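Local coordinates for protein translation initiation inhibitor (Streptococcus pyogenes, PDB 2EWC) that is of unknown function but belongs to the highly conserved YjgF family and is possibly an inhibitor of translation initiation, at residues 16-21 against 54-59; 40-45 against 76-81; 47-52 against 85-90; 81-84 against 90-93. All coordinates share one frame; numbering follows the deposited sequence.

Contact 1: residues 16-21 against 54-59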
loop_
_atom_site.group_PDB
_atom_site.type_symbol
_atom_site.label_atom_id
_atom_site.label_comp_id
_atom_site.label_asym_id
_atom_site.label_seq_id
_atom_site.Cartn_x
_atom_site.Cartn_y
_atom_site.Cartn_z
ATOM N N THR B 16 48.445 7.505 0.028
ATOM C CA THR B 16 48.709 8.202 1.271
ATOM C C THR B 16 47.755 7.675 2.345
ATOM O O THR B 16 46.525 7.604 2.121
ATOM C CB THR B 16 48.517 9.727 1.090
ATOM O OG1 THR B 16 49.492 10.216 0.154
ATOM C CG2 THR B 16 48.659 10.457 2.405
ATOM N N GLY B 17 48.313 7.303 3.500
ATOM C CA GLY B 17 47.530 6.685 4.569
ATOM C C GLY B 17 46.461 7.624 5.102
ATOM O O GLY B 17 45.341 7.210 5.373
ATOM N N LEU B 18 46.818 8.893 5.251
ATOM C CA LEU B 18 45.883 9.899 5.713
ATOM C C LEU B 18 46.213 11.233 5.036
ATOM O O LEU B 18 47.348 11.734 5.149
ATOM C CB LEU B 18 45.993 10.080 7.235
ATOM C CG LEU B 18 45.091 11.186 7.789
ATOM C CD1 LEU B 18 43.665 10.681 7.887
ATOM C CD2 LEU B 18 45.567 11.698 9.128
ATOM N N VAL B 19 45.223 11.815 4.366
ATOM C CA VAL B 19 45.392 13.094 3.700
ATOM C C VAL B 19 44.606 14.112 4.497
ATOM O O VAL B 19 43.431 13.894 4.782
ATOM C CB VAL B 19 44.878 13.080 2.265
ATOM C CG1 VAL B 19 45.064 14.457 1.614
ATOM C CG2 VAL B 19 45.568 12.015 1.441
ATOM N N GLU B 20 45.270 15.198 4.902
ATOM C CA GLU B 20 44.618 16.295 5.596
ATOM C C GLU B 20 44.358 17.394 4.569
ATOM O O GLU B 20 45.278 17.806 3.858
ATOM C CB GLU B 20 45.531 16.813 6.718
ATOM C CG GLU B 20 45.029 18.070 7.450
ATOM C CD GLU B 20 46.151 18.775 8.237
ATOM O OE1 GLU B 20 47.038 18.096 8.802
ATOM O OE2 GLU B 20 46.144 20.020 8.277
ATOM N N ALA B 21 43.109 17.862 4.509
ATOM C CA ALA B 21 42.671 18.860 3.565
ATOM C C ALA B 21 41.771 19.802 4.333
ATOM O O ALA B 21 40.593 19.520 4.531
ATOM C CB ALA B 21 41.888 18.192 2.409
ATOM N N ALA B 54 45.706 9.113 15.044
ATOM C CA ALA B 54 46.599 9.614 16.077
ATOM C C ALA B 54 47.753 10.480 15.525
ATOM O O ALA B 54 48.306 11.304 16.243
ATOM C CB ALA B 54 47.146 8.458 16.948
ATOM N N LEU B 55 48.102 10.315 14.253
ATOM C CA LEU B 55 49.113 11.184 13.618
ATOM C C LEU B 55 48.729 12.679 13.623
ATOM O O LEU B 55 49.587 13.558 13.559
ATOM C CB LEU B 55 49.403 10.706 12.187
ATOM C CG LEU B 55 49.992 9.288 12.118
ATOM C CD1 LEU B 55 49.951 8.714 10.726
ATOM C CD2 LEU B 55 51.413 9.263 12.672
ATOM N N VAL B 56 47.434 12.964 13.709
ATOM C CA VAL B 56 46.945 14.337 13.681
ATOM C C VAL B 56 46.204 14.658 14.976
ATOM O O VAL B 56 45.426 15.618 15.037
ATOM C CB VAL B 56 46.062 14.597 12.430
ATOM C CG1 VAL B 56 46.920 14.527 11.167
ATOM C CG2 VAL B 56 44.877 13.586 12.338
ATOM N N GLY B 57 46.455 13.843 16.001
ATOM C CA GLY B 57 45.896 14.051 17.330
ATOM C C GLY B 57 44.393 13.811 17.413
ATOM O O GLY B 57 43.715 14.377 18.281
ATOM N N LEU B 58 43.870 12.978 16.515
ATOM C CA LEU B 58 42.447 12.673 16.503
ATOM C C LEU B 58 42.173 11.266 17.007
ATOM O O LEU B 58 43.079 10.461 17.217
ATOM C CB LEU B 58 41.829 12.886 15.112
ATOM C CG LEU B 58 41.862 14.315 14.552
ATOM C CD1 LEU B 58 41.331 14.319 13.145
ATOM C CD2 LEU B 58 41.081 15.293 15.460
ATOM N N THR B 59 40.886 10.992 17.144
ATOM C CA THR B 59 40.346 9.849 17.818
ATOM C C THR B 59 39.132 9.420 16.948
ATOM O O THR B 59 38.641 10.205 16.108
ATOM C CB THR B 59 39.961 10.367 19.222
ATOM O OG1 THR B 59 40.708 9.694 20.258
ATOM C CG2 THR B 59 38.485 10.355 19.478
#
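Leu18 and Val56 meet end to end, and the meeting shows how a strand can be joined in part to the tail of a helix by a small cluster of methyls. Leu18 belongs to strand 15-21, just beyond the corner at Gly17, where a classic bulge sets both Gly17 and Leu18 opposite Tyr7. Its CB heads for the loop 54-59. CG follows anti to the backbone N (chi1 177°), which carries the branch straight out from the strand. At the tip, CD2 does the touching: it lies 3.7 Å from Val56 CG1 and 3.8 Å from Val56 CG2, so one methyl of the leucine is received by both methyls of the valine. Gly17 and Leu18 also pack on Arg52 of helix 38-54.

Val56 sits in the type I turn from Ala54 to Gly57, where Gly57 N bonds to Ala54 O at 3.2 Å. A Schellman motif closes helix 38-54 here, with Gly57, at positive phi, as C-prime. The valine turns CG1 beside its backbone N (chi1 -67°), and both methyls then face the leucine.

Glu20, two residues along the strand, only brushes the valine, with OE1 4.3 Å from Val56 CG1; its polar end is engaged by the hydroxyl of Tyr7. Tyr7 and Tyr25, from the strands flanking 15-21, also pack on Val56 and so widen the apolar patch. No hydrogen bond crosses between the two segments. The Leu18-Val56 join rests on dispersion and apolar burial, without the directional constraint of a polar bond.

Contact 2: residues 40-45 against 76-81; sequences SQINGA and IPVMEK
The helical layer that lies against the sheet in this alpha+beta fold, the chorismate-mutase-like fold of the YjgF family, is made of helices 38-54 and 76-87, and Ile42 touches Val78 and Met79 where the two come together. The backbones are close here, with CA atoms of Ile42 and Met79 6.5 Å apart, and Ile42 spans the gap. Ile42 CD1 is the probe. It rests 3.7 Å from Met79 N and 3.9 Å from Met79 CB, and also meets Val78 CG1 at 3.8 Å. The isoleucine thus ends against the helix backbone itself, between two successive side chains. Its second branch, CG2, makes a looser approach of 4.1 Å to Met79 CG.

Met79, a selenomethionine, runs across Ile42 at roughly a right angle. With CG anti to the backbone N (chi1 179°), its chain leaves the helix pair and carries the selenium end elsewhere. That departure leads toward the sheet: Met79 packs on Cys68 and Phe70 of strand 63-70, on Arg94 and Ser96 of strand 93-98, and on Phe112 of strand 112-119, the last of which also receives Ile42.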
loop_
_atom_site.group_PDB
_atom_site.type_symbol
_atom_site.label_atom_id
_atom_site.label_comp_id
_atom_site.label_asym_id
_atom_site.label_seq_id
_atom_site.Cartn_x
_atom_site.Cartn_y
_atom_site.Cartn_z
ATOM N N SER B 40 38.915 -10.472 14.403
ATOM C CA SER B 40 40.283 -9.979 14.581
ATOM C C SER B 40 40.730 -9.042 13.460
ATOM O O SER B 40 41.491 -8.104 13.706
ATOM C CB SER B 40 41.268 -11.138 14.709
ATOM O OG SER B 40 40.865 -12.044 15.724
ATOM N N GLN B 41 40.267 -9.294 12.235
ATOM C CA GLN B 41 40.644 -8.439 11.091
ATOM C C GLN B 41 39.907 -7.130 11.161
ATOM O O GLN B 41 40.433 -6.115 10.744
ATOM C CB GLN B 41 40.410 -9.124 9.741
ATOM C CG GLN B 41 41.351 -10.268 9.514
ATOM C CD GLN B 41 41.399 -10.712 8.083
ATOM O OE1 GLN B 41 41.049 -9.965 7.171
ATOM N NE2 GLN B 41 41.845 -11.940 7.870
ATOM N N ILE B 42 38.684 -7.173 11.686
ATOM C CA ILE B 42 37.908 -5.971 11.925
ATOM C C ILE B 42 38.585 -5.102 13.002
ATOM O O ILE B 42 38.800 -3.905 12.774
ATOM C CB ILE B 42 36.438 -6.280 12.283
ATOM C CG1 ILE B 42 35.729 -6.936 11.075
ATOM C CG2 ILE B 42 35.710 -4.976 12.713
ATOM C CD1 ILE B 42 34.406 -7.605 11.412
ATOM N N ASN B 43 38.942 -5.704 14.143
ATOM C CA ASN B 43 39.757 -4.997 15.159
ATOM C C ASN B 43 41.101 -4.493 14.634
ATOM O O ASN B 43 41.516 -3.398 14.969
ATOM C CB ASN B 43 39.979 -5.855 16.405
ATOM C CG ASN B 43 38.743 -5.925 17.289
ATOM O OD1 ASN B 43 38.353 -7.003 17.762
ATOM N ND2 ASN B 43 38.106 -4.782 17.499
ATOM N N GLY B 44 41.776 -5.302 13.828
ATOM C CA GLY B 44 43.012 -4.900 13.195
ATOM C C GLY B 44 42.807 -3.707 12.267
ATOM O O GLY B 44 43.618 -2.794 12.247
ATOM N N ALA B 45 41.726 -3.702 11.495
ATOM C CA ALA B 45 41.499 -2.583 10.600
ATOM C C ALA B 45 41.280 -1.305 11.422
ATOM O O ALA B 45 41.827 -0.262 11.090
ATOM C CB ALA B 45 40.337 -2.854 9.713
ATOM N N ILE B 76 28.541 -8.209 8.592
ATOM C CA ILE B 76 28.144 -6.914 9.186
ATOM C C ILE B 76 27.835 -6.983 10.702
ATOM O O ILE B 76 28.311 -6.134 11.432
ATOM C CB ILE B 76 26.980 -6.241 8.417
ATOM C CG1 ILE B 76 27.493 -5.542 7.148
ATOM C CG2 ILE B 76 26.262 -5.162 9.265
ATOM C CD1 ILE B 76 26.371 -5.245 6.189
ATOM N N PRO B 77 27.038 -7.976 11.176
ATOM C CA PRO B 77 26.815 -8.048 12.641
ATOM C C PRO B 77 28.097 -8.240 13.481
ATOM O O PRO B 77 28.155 -7.785 14.627
ATOM C CB PRO B 77 25.881 -9.266 12.831
ATOM C CG PRO B 77 25.298 -9.562 11.492
ATOM C CD PRO B 77 26.285 -9.017 10.447
ATOM N N VAL B 78 29.106 -8.916 12.933
ATOM C CA VAL B 78 30.389 -9.042 13.634
ATOM C C VAL B 78 30.976 -7.642 13.757
ATOM O O VAL B 78 31.418 -7.260 14.826
ATOM C CB VAL B 78 31.386 -9.981 12.904
ATOM C CG1 VAL B 78 32.722 -10.084 13.685
ATOM C CG2 VAL B 78 30.759 -11.387 12.672
HETATM N N MSE B 79 30.969 -6.879 12.661
HETATM C CA MSE B 79 31.509 -5.521 12.695
HETATM C C MSE B 79 30.712 -4.612 13.637
HETATM O O MSE B 79 31.297 -3.789 14.336
HETATM C CB MSE B 79 31.602 -4.896 11.285
HETATM C CG MSE B 79 32.162 -3.427 11.284
HETATM SE SE MSE B 79 32.020 -2.493 9.732
HETATM C CE MSE B 79 30.218 -2.470 9.544
ATOM N N GLU B 80 29.385 -4.744 13.613
ATOM C CA GLU B 80 28.507 -3.908 14.425
ATOM C C GLU B 80 28.764 -4.069 15.916
ATOM O O GLU B 80 28.723 -3.071 16.654
ATOM C CB GLU B 80 27.044 -4.210 14.132
ATOM C CG GLU B 80 26.576 -3.540 12.855
ATOM C CD GLU B 80 25.105 -3.763 12.593
ATOM O OE1 GLU B 80 24.482 -4.590 13.294
ATOM O OE2 GLU B 80 24.574 -3.106 11.680
ATOM N N LYS B 81 29.019 -5.311 16.347
ATOM C CA LYS B 81 29.408 -5.606 17.733
ATOM C C LYS B 81 30.709 -4.881 18.104
ATOM O O LYS B 81 30.826 -4.302 19.181
ATOM C CB LYS B 81 29.579 -7.125 17.956
ATOM C CG LYS B 81 30.091 -7.487 19.358
ATOM C CD LYS B 81 30.396 -9.008 19.563
ATOM C CE LYS B 81 30.892 -9.236 21.014
ATOM N NZ LYS B 81 31.328 -10.633 21.321
#

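Contact 3: residues 47-52 against 85-90; sequences DEMERR and ERFNGR
Arg86 leaves its helix with CG anti to the carbonyl carbon and then bends at chi3 (71°), which delivers its guanidinium to the carboxylates of Asp47 and Glu50 on the facing helix. NH2 is the shared donor, lying 2.6 Å from Asp47 OD1 and 2.6 Å from Glu50 OE1. The two acids are used differently. Asp47 OD1 is met nearly along its C-O bond direction and sits 19° out of the guanidinium plane, whereas Glu50 OE1 lies almost in that plane but is itself approached from above its carboxylate plane, 60° out of it. A weak bond from NH1 to Asp47 OD1, at 3.0 Å, adds a second grip, and NH1 also makes a weak bond to Asn43 O one turn back. The shared guanidinium probably helps keep the two neighbouring carboxylates ionised and offsets their mutual repulsion.

Beneath this polar bridge lies an apolar one. Selenomethionine Met49 and Phe87 approach from opposite directions, and Met49 CE reaches Phe87 CZ at 3.6 Å, obliquely to the ring. Here two helices packed side by side on one face of the sheet are joined by a salt-bridge network, while Met49 and Phe87 both pack on Met66 of strand 63-70.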
loop_
_atom_site.group_PDB
_atom_site.type_symbol
_atom_site.label_atom_id
_atom_site.label_comp_id
_atom_site.label_asym_id
_atom_site.label_seq_id
_atom_site.Cartn_x
_atom_site.Cartn_y
_atom_site.Cartn_z
ATOM N N ASP B 47 42.303 -0.680 14.479
ATOM C CA ASP B 47 43.588 -0.311 15.096
ATOM C C ASP B 47 44.419 0.547 14.128
ATOM O O ASP B 47 45.032 1.535 14.568
ATOM C CB ASP B 47 44.419 -1.535 15.483
ATOM C CG ASP B 47 43.844 -2.332 16.666
ATOM O OD1 ASP B 47 42.978 -1.823 17.426
ATOM O OD2 ASP B 47 44.309 -3.494 16.853
ATOM N N GLU B 48 44.468 0.179 12.838
ATOM C CA GLU B 48 45.159 1.016 11.843
ATOM C C GLU B 48 44.492 2.386 11.714
ATOM O O GLU B 48 45.190 3.412 11.672
ATOM C CB GLU B 48 45.267 0.368 10.454
ATOM C CG GLU B 48 46.708 -0.064 10.025
ATOM C CD GLU B 48 47.023 0.150 8.506
ATOM O OE1 GLU B 48 46.208 -0.223 7.586
ATOM O OE2 GLU B 48 48.131 0.667 8.228
HETATM N N MSE B 49 43.152 2.397 11.663
HETATM C CA MSE B 49 42.382 3.636 11.576
HETATM C C MSE B 49 42.745 4.573 12.747
HETATM O O MSE B 49 43.021 5.759 12.526
HETATM C CB MSE B 49 40.873 3.359 11.522
HETATM C CG MSE B 49 40.002 4.602 11.400
HETATM SE SE MSE B 49 38.215 4.324 11.135
HETATM C CE MSE B 49 37.784 3.341 12.540
ATOM N N GLU B 50 42.760 4.027 13.972
ATOM C CA GLU B 50 43.167 4.778 15.157
ATOM C C GLU B 50 44.622 5.249 15.081
ATOM O O GLU B 50 44.930 6.380 15.491
ATOM C CB GLU B 50 42.973 3.955 16.440
ATOM C CG GLU B 50 41.518 3.725 16.803
ATOM C CD GLU B 50 41.333 3.108 18.174
ATOM O OE1 GLU B 50 41.954 2.046 18.459
ATOM O OE2 GLU B 50 40.560 3.697 18.977
ATOM N N ARG B 51 45.509 4.367 14.611
ATOM C CA ARG B 51 46.923 4.701 14.453
ATOM C C ARG B 51 47.057 5.901 13.543
ATOM O O ARG B 51 47.771 6.835 13.858
ATOM C CB ARG B 51 47.729 3.537 13.856
ATOM C CG ARG B 51 49.230 3.867 13.702
ATOM C CD ARG B 51 50.063 2.757 13.051
ATOM N NE ARG B 51 49.692 2.559 11.657
ATOM C CZ ARG B 51 50.130 3.278 10.623
ATOM N NH1 ARG B 51 50.998 4.270 10.793
ATOM N NH2 ARG B 51 49.683 2.995 9.394
ATOM N N ARG B 52 46.375 5.869 12.402
ATOM C CA ARG B 52 46.522 6.947 11.434
ATOM C C ARG B 52 45.928 8.245 11.967
ATOM O O ARG B 52 46.537 9.290 11.839
ATOM C CB ARG B 52 45.931 6.556 10.085
ATOM C CG ARG B 52 46.894 5.738 9.222
ATOM C CD ARG B 52 46.111 4.960 8.165
ATOM N NE ARG B 52 46.983 4.283 7.204
ATOM C CZ ARG B 52 46.552 3.460 6.243
ATOM N NH1 ARG B 52 45.252 3.180 6.114
ATOM N NH2 ARG B 52 47.434 2.906 5.406
ATOM N N GLU B 85 31.545 -1.608 20.803
ATOM C CA GLU B 85 32.604 -1.678 21.819
ATOM C C GLU B 85 33.701 -0.607 21.671
ATOM O O GLU B 85 34.259 -0.143 22.664
ATOM C CB GLU B 85 33.223 -3.079 21.847
ATOM C CG GLU B 85 32.263 -4.191 22.342
ATOM C CD GLU B 85 32.908 -5.586 22.330
ATOM O OE1 GLU B 85 34.137 -5.649 22.049
ATOM O OE2 GLU B 85 32.202 -6.606 22.588
ATOM N N ARG B 86 34.006 -0.204 20.443
ATOM C CA ARG B 86 35.122 0.724 20.209
ATOM C C ARG B 86 34.777 2.200 19.975
ATOM O O ARG B 86 35.615 3.076 20.241
ATOM C CB ARG B 86 36.022 0.183 19.103
ATOM C CG ARG B 86 36.703 -1.083 19.573
ATOM C CD ARG B 86 37.637 -1.579 18.545
ATOM N NE ARG B 86 38.797 -0.715 18.428
ATOM C CZ ARG B 86 39.934 -1.098 17.873
ATOM N NH1 ARG B 86 40.057 -2.335 17.401
ATOM N NH2 ARG B 86 40.943 -0.251 17.789
ATOM N N PHE B 87 33.561 2.472 19.497
ATOM C CA PHE B 87 33.099 3.843 19.217
ATOM C C PHE B 87 32.283 4.485 20.358
ATOM O O PHE B 87 32.041 5.694 20.339
ATOM C CB PHE B 87 32.287 3.891 17.921
ATOM C CG PHE B 87 33.113 3.815 16.675
ATOM C CD1 PHE B 87 33.657 2.601 16.254
ATOM C CD2 PHE B 87 33.323 4.955 15.900
ATOM C CE1 PHE B 87 34.401 2.512 15.078
ATOM C CE2 PHE B 87 34.084 4.897 14.720
ATOM C CZ PHE B 87 34.621 3.671 14.298
ATOM N N ASN B 88 31.828 3.676 21.321
ATOM C CA ASN B 88 31.236 4.186 22.577
ATOM C C ASN B 88 30.093 5.197 22.390
ATOM O O ASN B 88 30.159 6.326 22.891
ATOM C CB ASN B 88 32.317 4.840 23.443
ATOM C CG ASN B 88 33.589 4.012 23.528
ATOM O OD1 ASN B 88 33.620 2.955 24.182
ATOM N ND2 ASN B 88 34.660 4.505 22.885
ATOM N N GLY B 89 29.069 4.813 21.643
ATOM C CA GLY B 89 27.903 5.666 21.484
ATOM C C GLY B 89 28.051 6.826 20.517
ATOM O O GLY B 89 27.072 7.543 20.276
ATOM N N ARG B 90 29.252 7.033 19.971
ATOM C CA ARG B 90 29.455 8.040 18.924
ATOM C C ARG B 90 29.865 7.403 17.594
ATOM O O ARG B 90 31.027 7.022 17.402
ATOM C CB ARG B 90 30.459 9.100 19.393
ATOM C CG ARG B 90 29.926 9.956 20.537
ATOM C CD ARG B 90 31.005 10.787 21.187
ATOM N NE ARG B 90 30.563 11.364 22.457
ATOM C CZ ARG B 90 30.679 10.756 23.635
ATOM N NH1 ARG B 90 31.213 9.536 23.707
ATOM N NH2 ARG B 90 30.266 11.358 24.752
#

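Contact 4: residues 81-84 against 90-93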
loop_
_atom_site.group_PDB
_atom_site.type_symbol
_atom_site.label_atom_id
_atom_site.label_comp_id
_atom_site.label_asym_id
_atom_site.label_seq_id
_atom_site.Cartn_x
_atom_site.Cartn_y
_atom_site.Cartn_z
ATOM N N LYS B 81 29.019 -5.311 16.347
ATOM C CA LYS B 81 29.408 -5.606 17.733
ATOM C C LYS B 81 30.709 -4.881 18.104
ATOM O O LYS B 81 30.826 -4.302 19.181
ATOM C CB LYS B 81 29.579 -7.125 17.956
ATOM C CG LYS B 81 30.091 -7.487 19.358
ATOM C CD LYS B 81 30.396 -9.008 19.563
ATOM C CE LYS B 81 30.892 -9.236 21.014
ATOM N NZ LYS B 81 31.328 -10.633 21.321
HETATM N N MSE B 82 31.680 -4.933 17.199
HETATM C CA MSE B 82 32.989 -4.333 17.422
HETATM C C MSE B 82 32.928 -2.801 17.418
HETATM O O MSE B 82 33.656 -2.135 18.159
HETATM C CB MSE B 82 33.956 -4.825 16.344
HETATM C CG MSE B 82 35.190 -5.522 16.885
HETATM SE SE MSE B 82 34.937 -6.835 18.144
HETATM C CE MSE B 82 34.164 -5.990 19.474
ATOM N N ILE B 83 32.057 -2.256 16.574
ATOM C CA ILE B 83 31.805 -0.821 16.525
ATOM C C ILE B 83 31.257 -0.325 17.879
ATOM O O ILE B 83 31.745 0.662 18.437
ATOM C CB ILE B 83 30.858 -0.472 15.366
ATOM C CG1 ILE B 83 31.632 -0.533 14.037
ATOM C CG2 ILE B 83 30.225 0.935 15.557
ATOM C CD1 ILE B 83 30.740 -0.370 12.803
ATOM N N LYS B 84 30.278 -1.050 18.415
ATOM C CA LYS B 84 29.628 -0.641 19.648
ATOM C C LYS B 84 30.618 -0.654 20.813
ATOM O O LYS B 84 30.587 0.237 21.647
ATOM C CB LYS B 84 28.351 -1.447 19.899
ATOM C CG LYS B 84 27.293 -1.086 18.856
ATOM C CD LYS B 84 25.931 -1.589 19.165
ATOM C CE LYS B 84 25.640 -2.863 18.437
ATOM N NZ LYS B 84 24.519 -3.577 19.128
ATOM N N ARG B 90 29.252 7.033 19.971
ATOM C CA ARG B 90 29.455 8.040 18.924
ATOM C C ARG B 90 29.865 7.403 17.594
ATOM O O ARG B 90 31.027 7.022 17.402
ATOM C CB ARG B 90 30.459 9.100 19.393
ATOM C CG ARG B 90 29.926 9.956 20.537
ATOM C CD ARG B 90 31.005 10.787 21.187
ATOM N NE ARG B 90 30.563 11.364 22.457
ATOM C CZ ARG B 90 30.679 10.756 23.635
ATOM N NH1 ARG B 90 31.213 9.536 23.707
ATOM N NH2 ARG B 90 30.266 11.358 24.752
ATOM N N TYR B 91 28.893 7.277 16.680
ATOM C CA TYR B 91 29.065 6.502 15.439
ATOM C C TYR B 91 29.072 7.373 14.193
ATOM O O TYR B 91 28.384 8.383 14.153
ATOM C CB TYR B 91 27.971 5.426 15.308
ATOM C CG TYR B 91 27.735 4.641 16.593
ATOM C CD1 TYR B 91 28.736 3.822 17.120
ATOM C CD2 TYR B 91 26.531 4.750 17.293
ATOM C CE1 TYR B 91 28.549 3.124 18.304
ATOM C CE2 TYR B 91 26.324 4.042 18.489
ATOM C CZ TYR B 91 27.341 3.230 18.976
ATOM O OH TYR B 91 27.170 2.538 20.145
ATOM N N PRO B 92 29.872 6.993 13.175
ATOM C CA PRO B 92 29.821 7.643 11.863
ATOM C C PRO B 92 28.653 7.163 10.980
ATOM O O PRO B 92 28.036 6.115 11.255
ATOM C CB PRO B 92 31.142 7.243 11.230
ATOM C CG PRO B 92 31.421 5.898 11.800
ATOM C CD PRO B 92 30.918 5.953 13.224
ATOM N N ALA B 93 28.333 7.955 9.953
ATOM C CA ALA B 93 27.517 7.463 8.840
ATOM C C ALA B 93 28.342 6.363 8.184
ATOM O O ALA B 93 29.572 6.453 8.156
ATOM C CB ALA B 93 27.248 8.557 7.859
#
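Tyr91 lays its ring beside the last turns of helix 76-87, where Ile83 and Lys84 receive it. The nearest approach is made by Ile83 CG2, 3.6 Å from Tyr91 CD1 and 3.9 Å from Tyr91 CE1, so the methyl sits near the CD1-CE1 bond, oblique to the ring. With CG1 turned beside the backbone N (chi1 -76°), CG2 is the branch left to face the tyrosine. Further out on the ring, CE1 lies 4.0 Å from Ile83 O. The phenol oxygen then meets the lysine: Tyr91 OH is 3.8 Å from Lys84 CG and 4.0 Å from the backbone CA of Lys84. The tyrosine thus touches two consecutive helix residues along its CD1-CE1 side and with OH, and no hydrogen bond crosses between the segments.

Strand 63-70, helix 76-87 and strand 93-98 form a beta-alpha-beta crossover between parallel neighbours, and the contact lies on its return connection. Helix 76-87 ends, the chain reverses through a type I' turn from Phe87 to Arg90, and residues 90-92 run back into strand 93-98, an outermost strand of the sheet within this chain.

A second shell surrounds both partners. Ile83 is backed by Phe46 of helix 38-54 and by Met66 of strand 63-70, while Pro92, next to the tyrosine, packs on Val63 and Met66. Another subunit reaches the same spot: its Gly14 touches both Ile83 and Tyr91, its Thr16 OG1 is hydrogen-bonded to Tyr91 O, and its Asp12 O takes a weak hydrogen bond from Lys84 NZ.

In the fold
From the N terminus, strand 15-21 is reached first, and contact 1 closes a loop from it, across strand 24-30 and helix 38-54, to the turn after that helix. Contacts 2 and 3 both start inside this loop and end beyond it, so each crosses contact 1; they also cross each other, pairing helix 38-54 with helix 76-87 at two levels. Contact 4 lies in series after contact 1 and closes the short return from helix 76-87 toward strand 93-98. It shares Lys81 with contact 2 and Arg90 with contact 3. Contact 1 touches contact 3 through Arg52, linking the early strands to the helical layer.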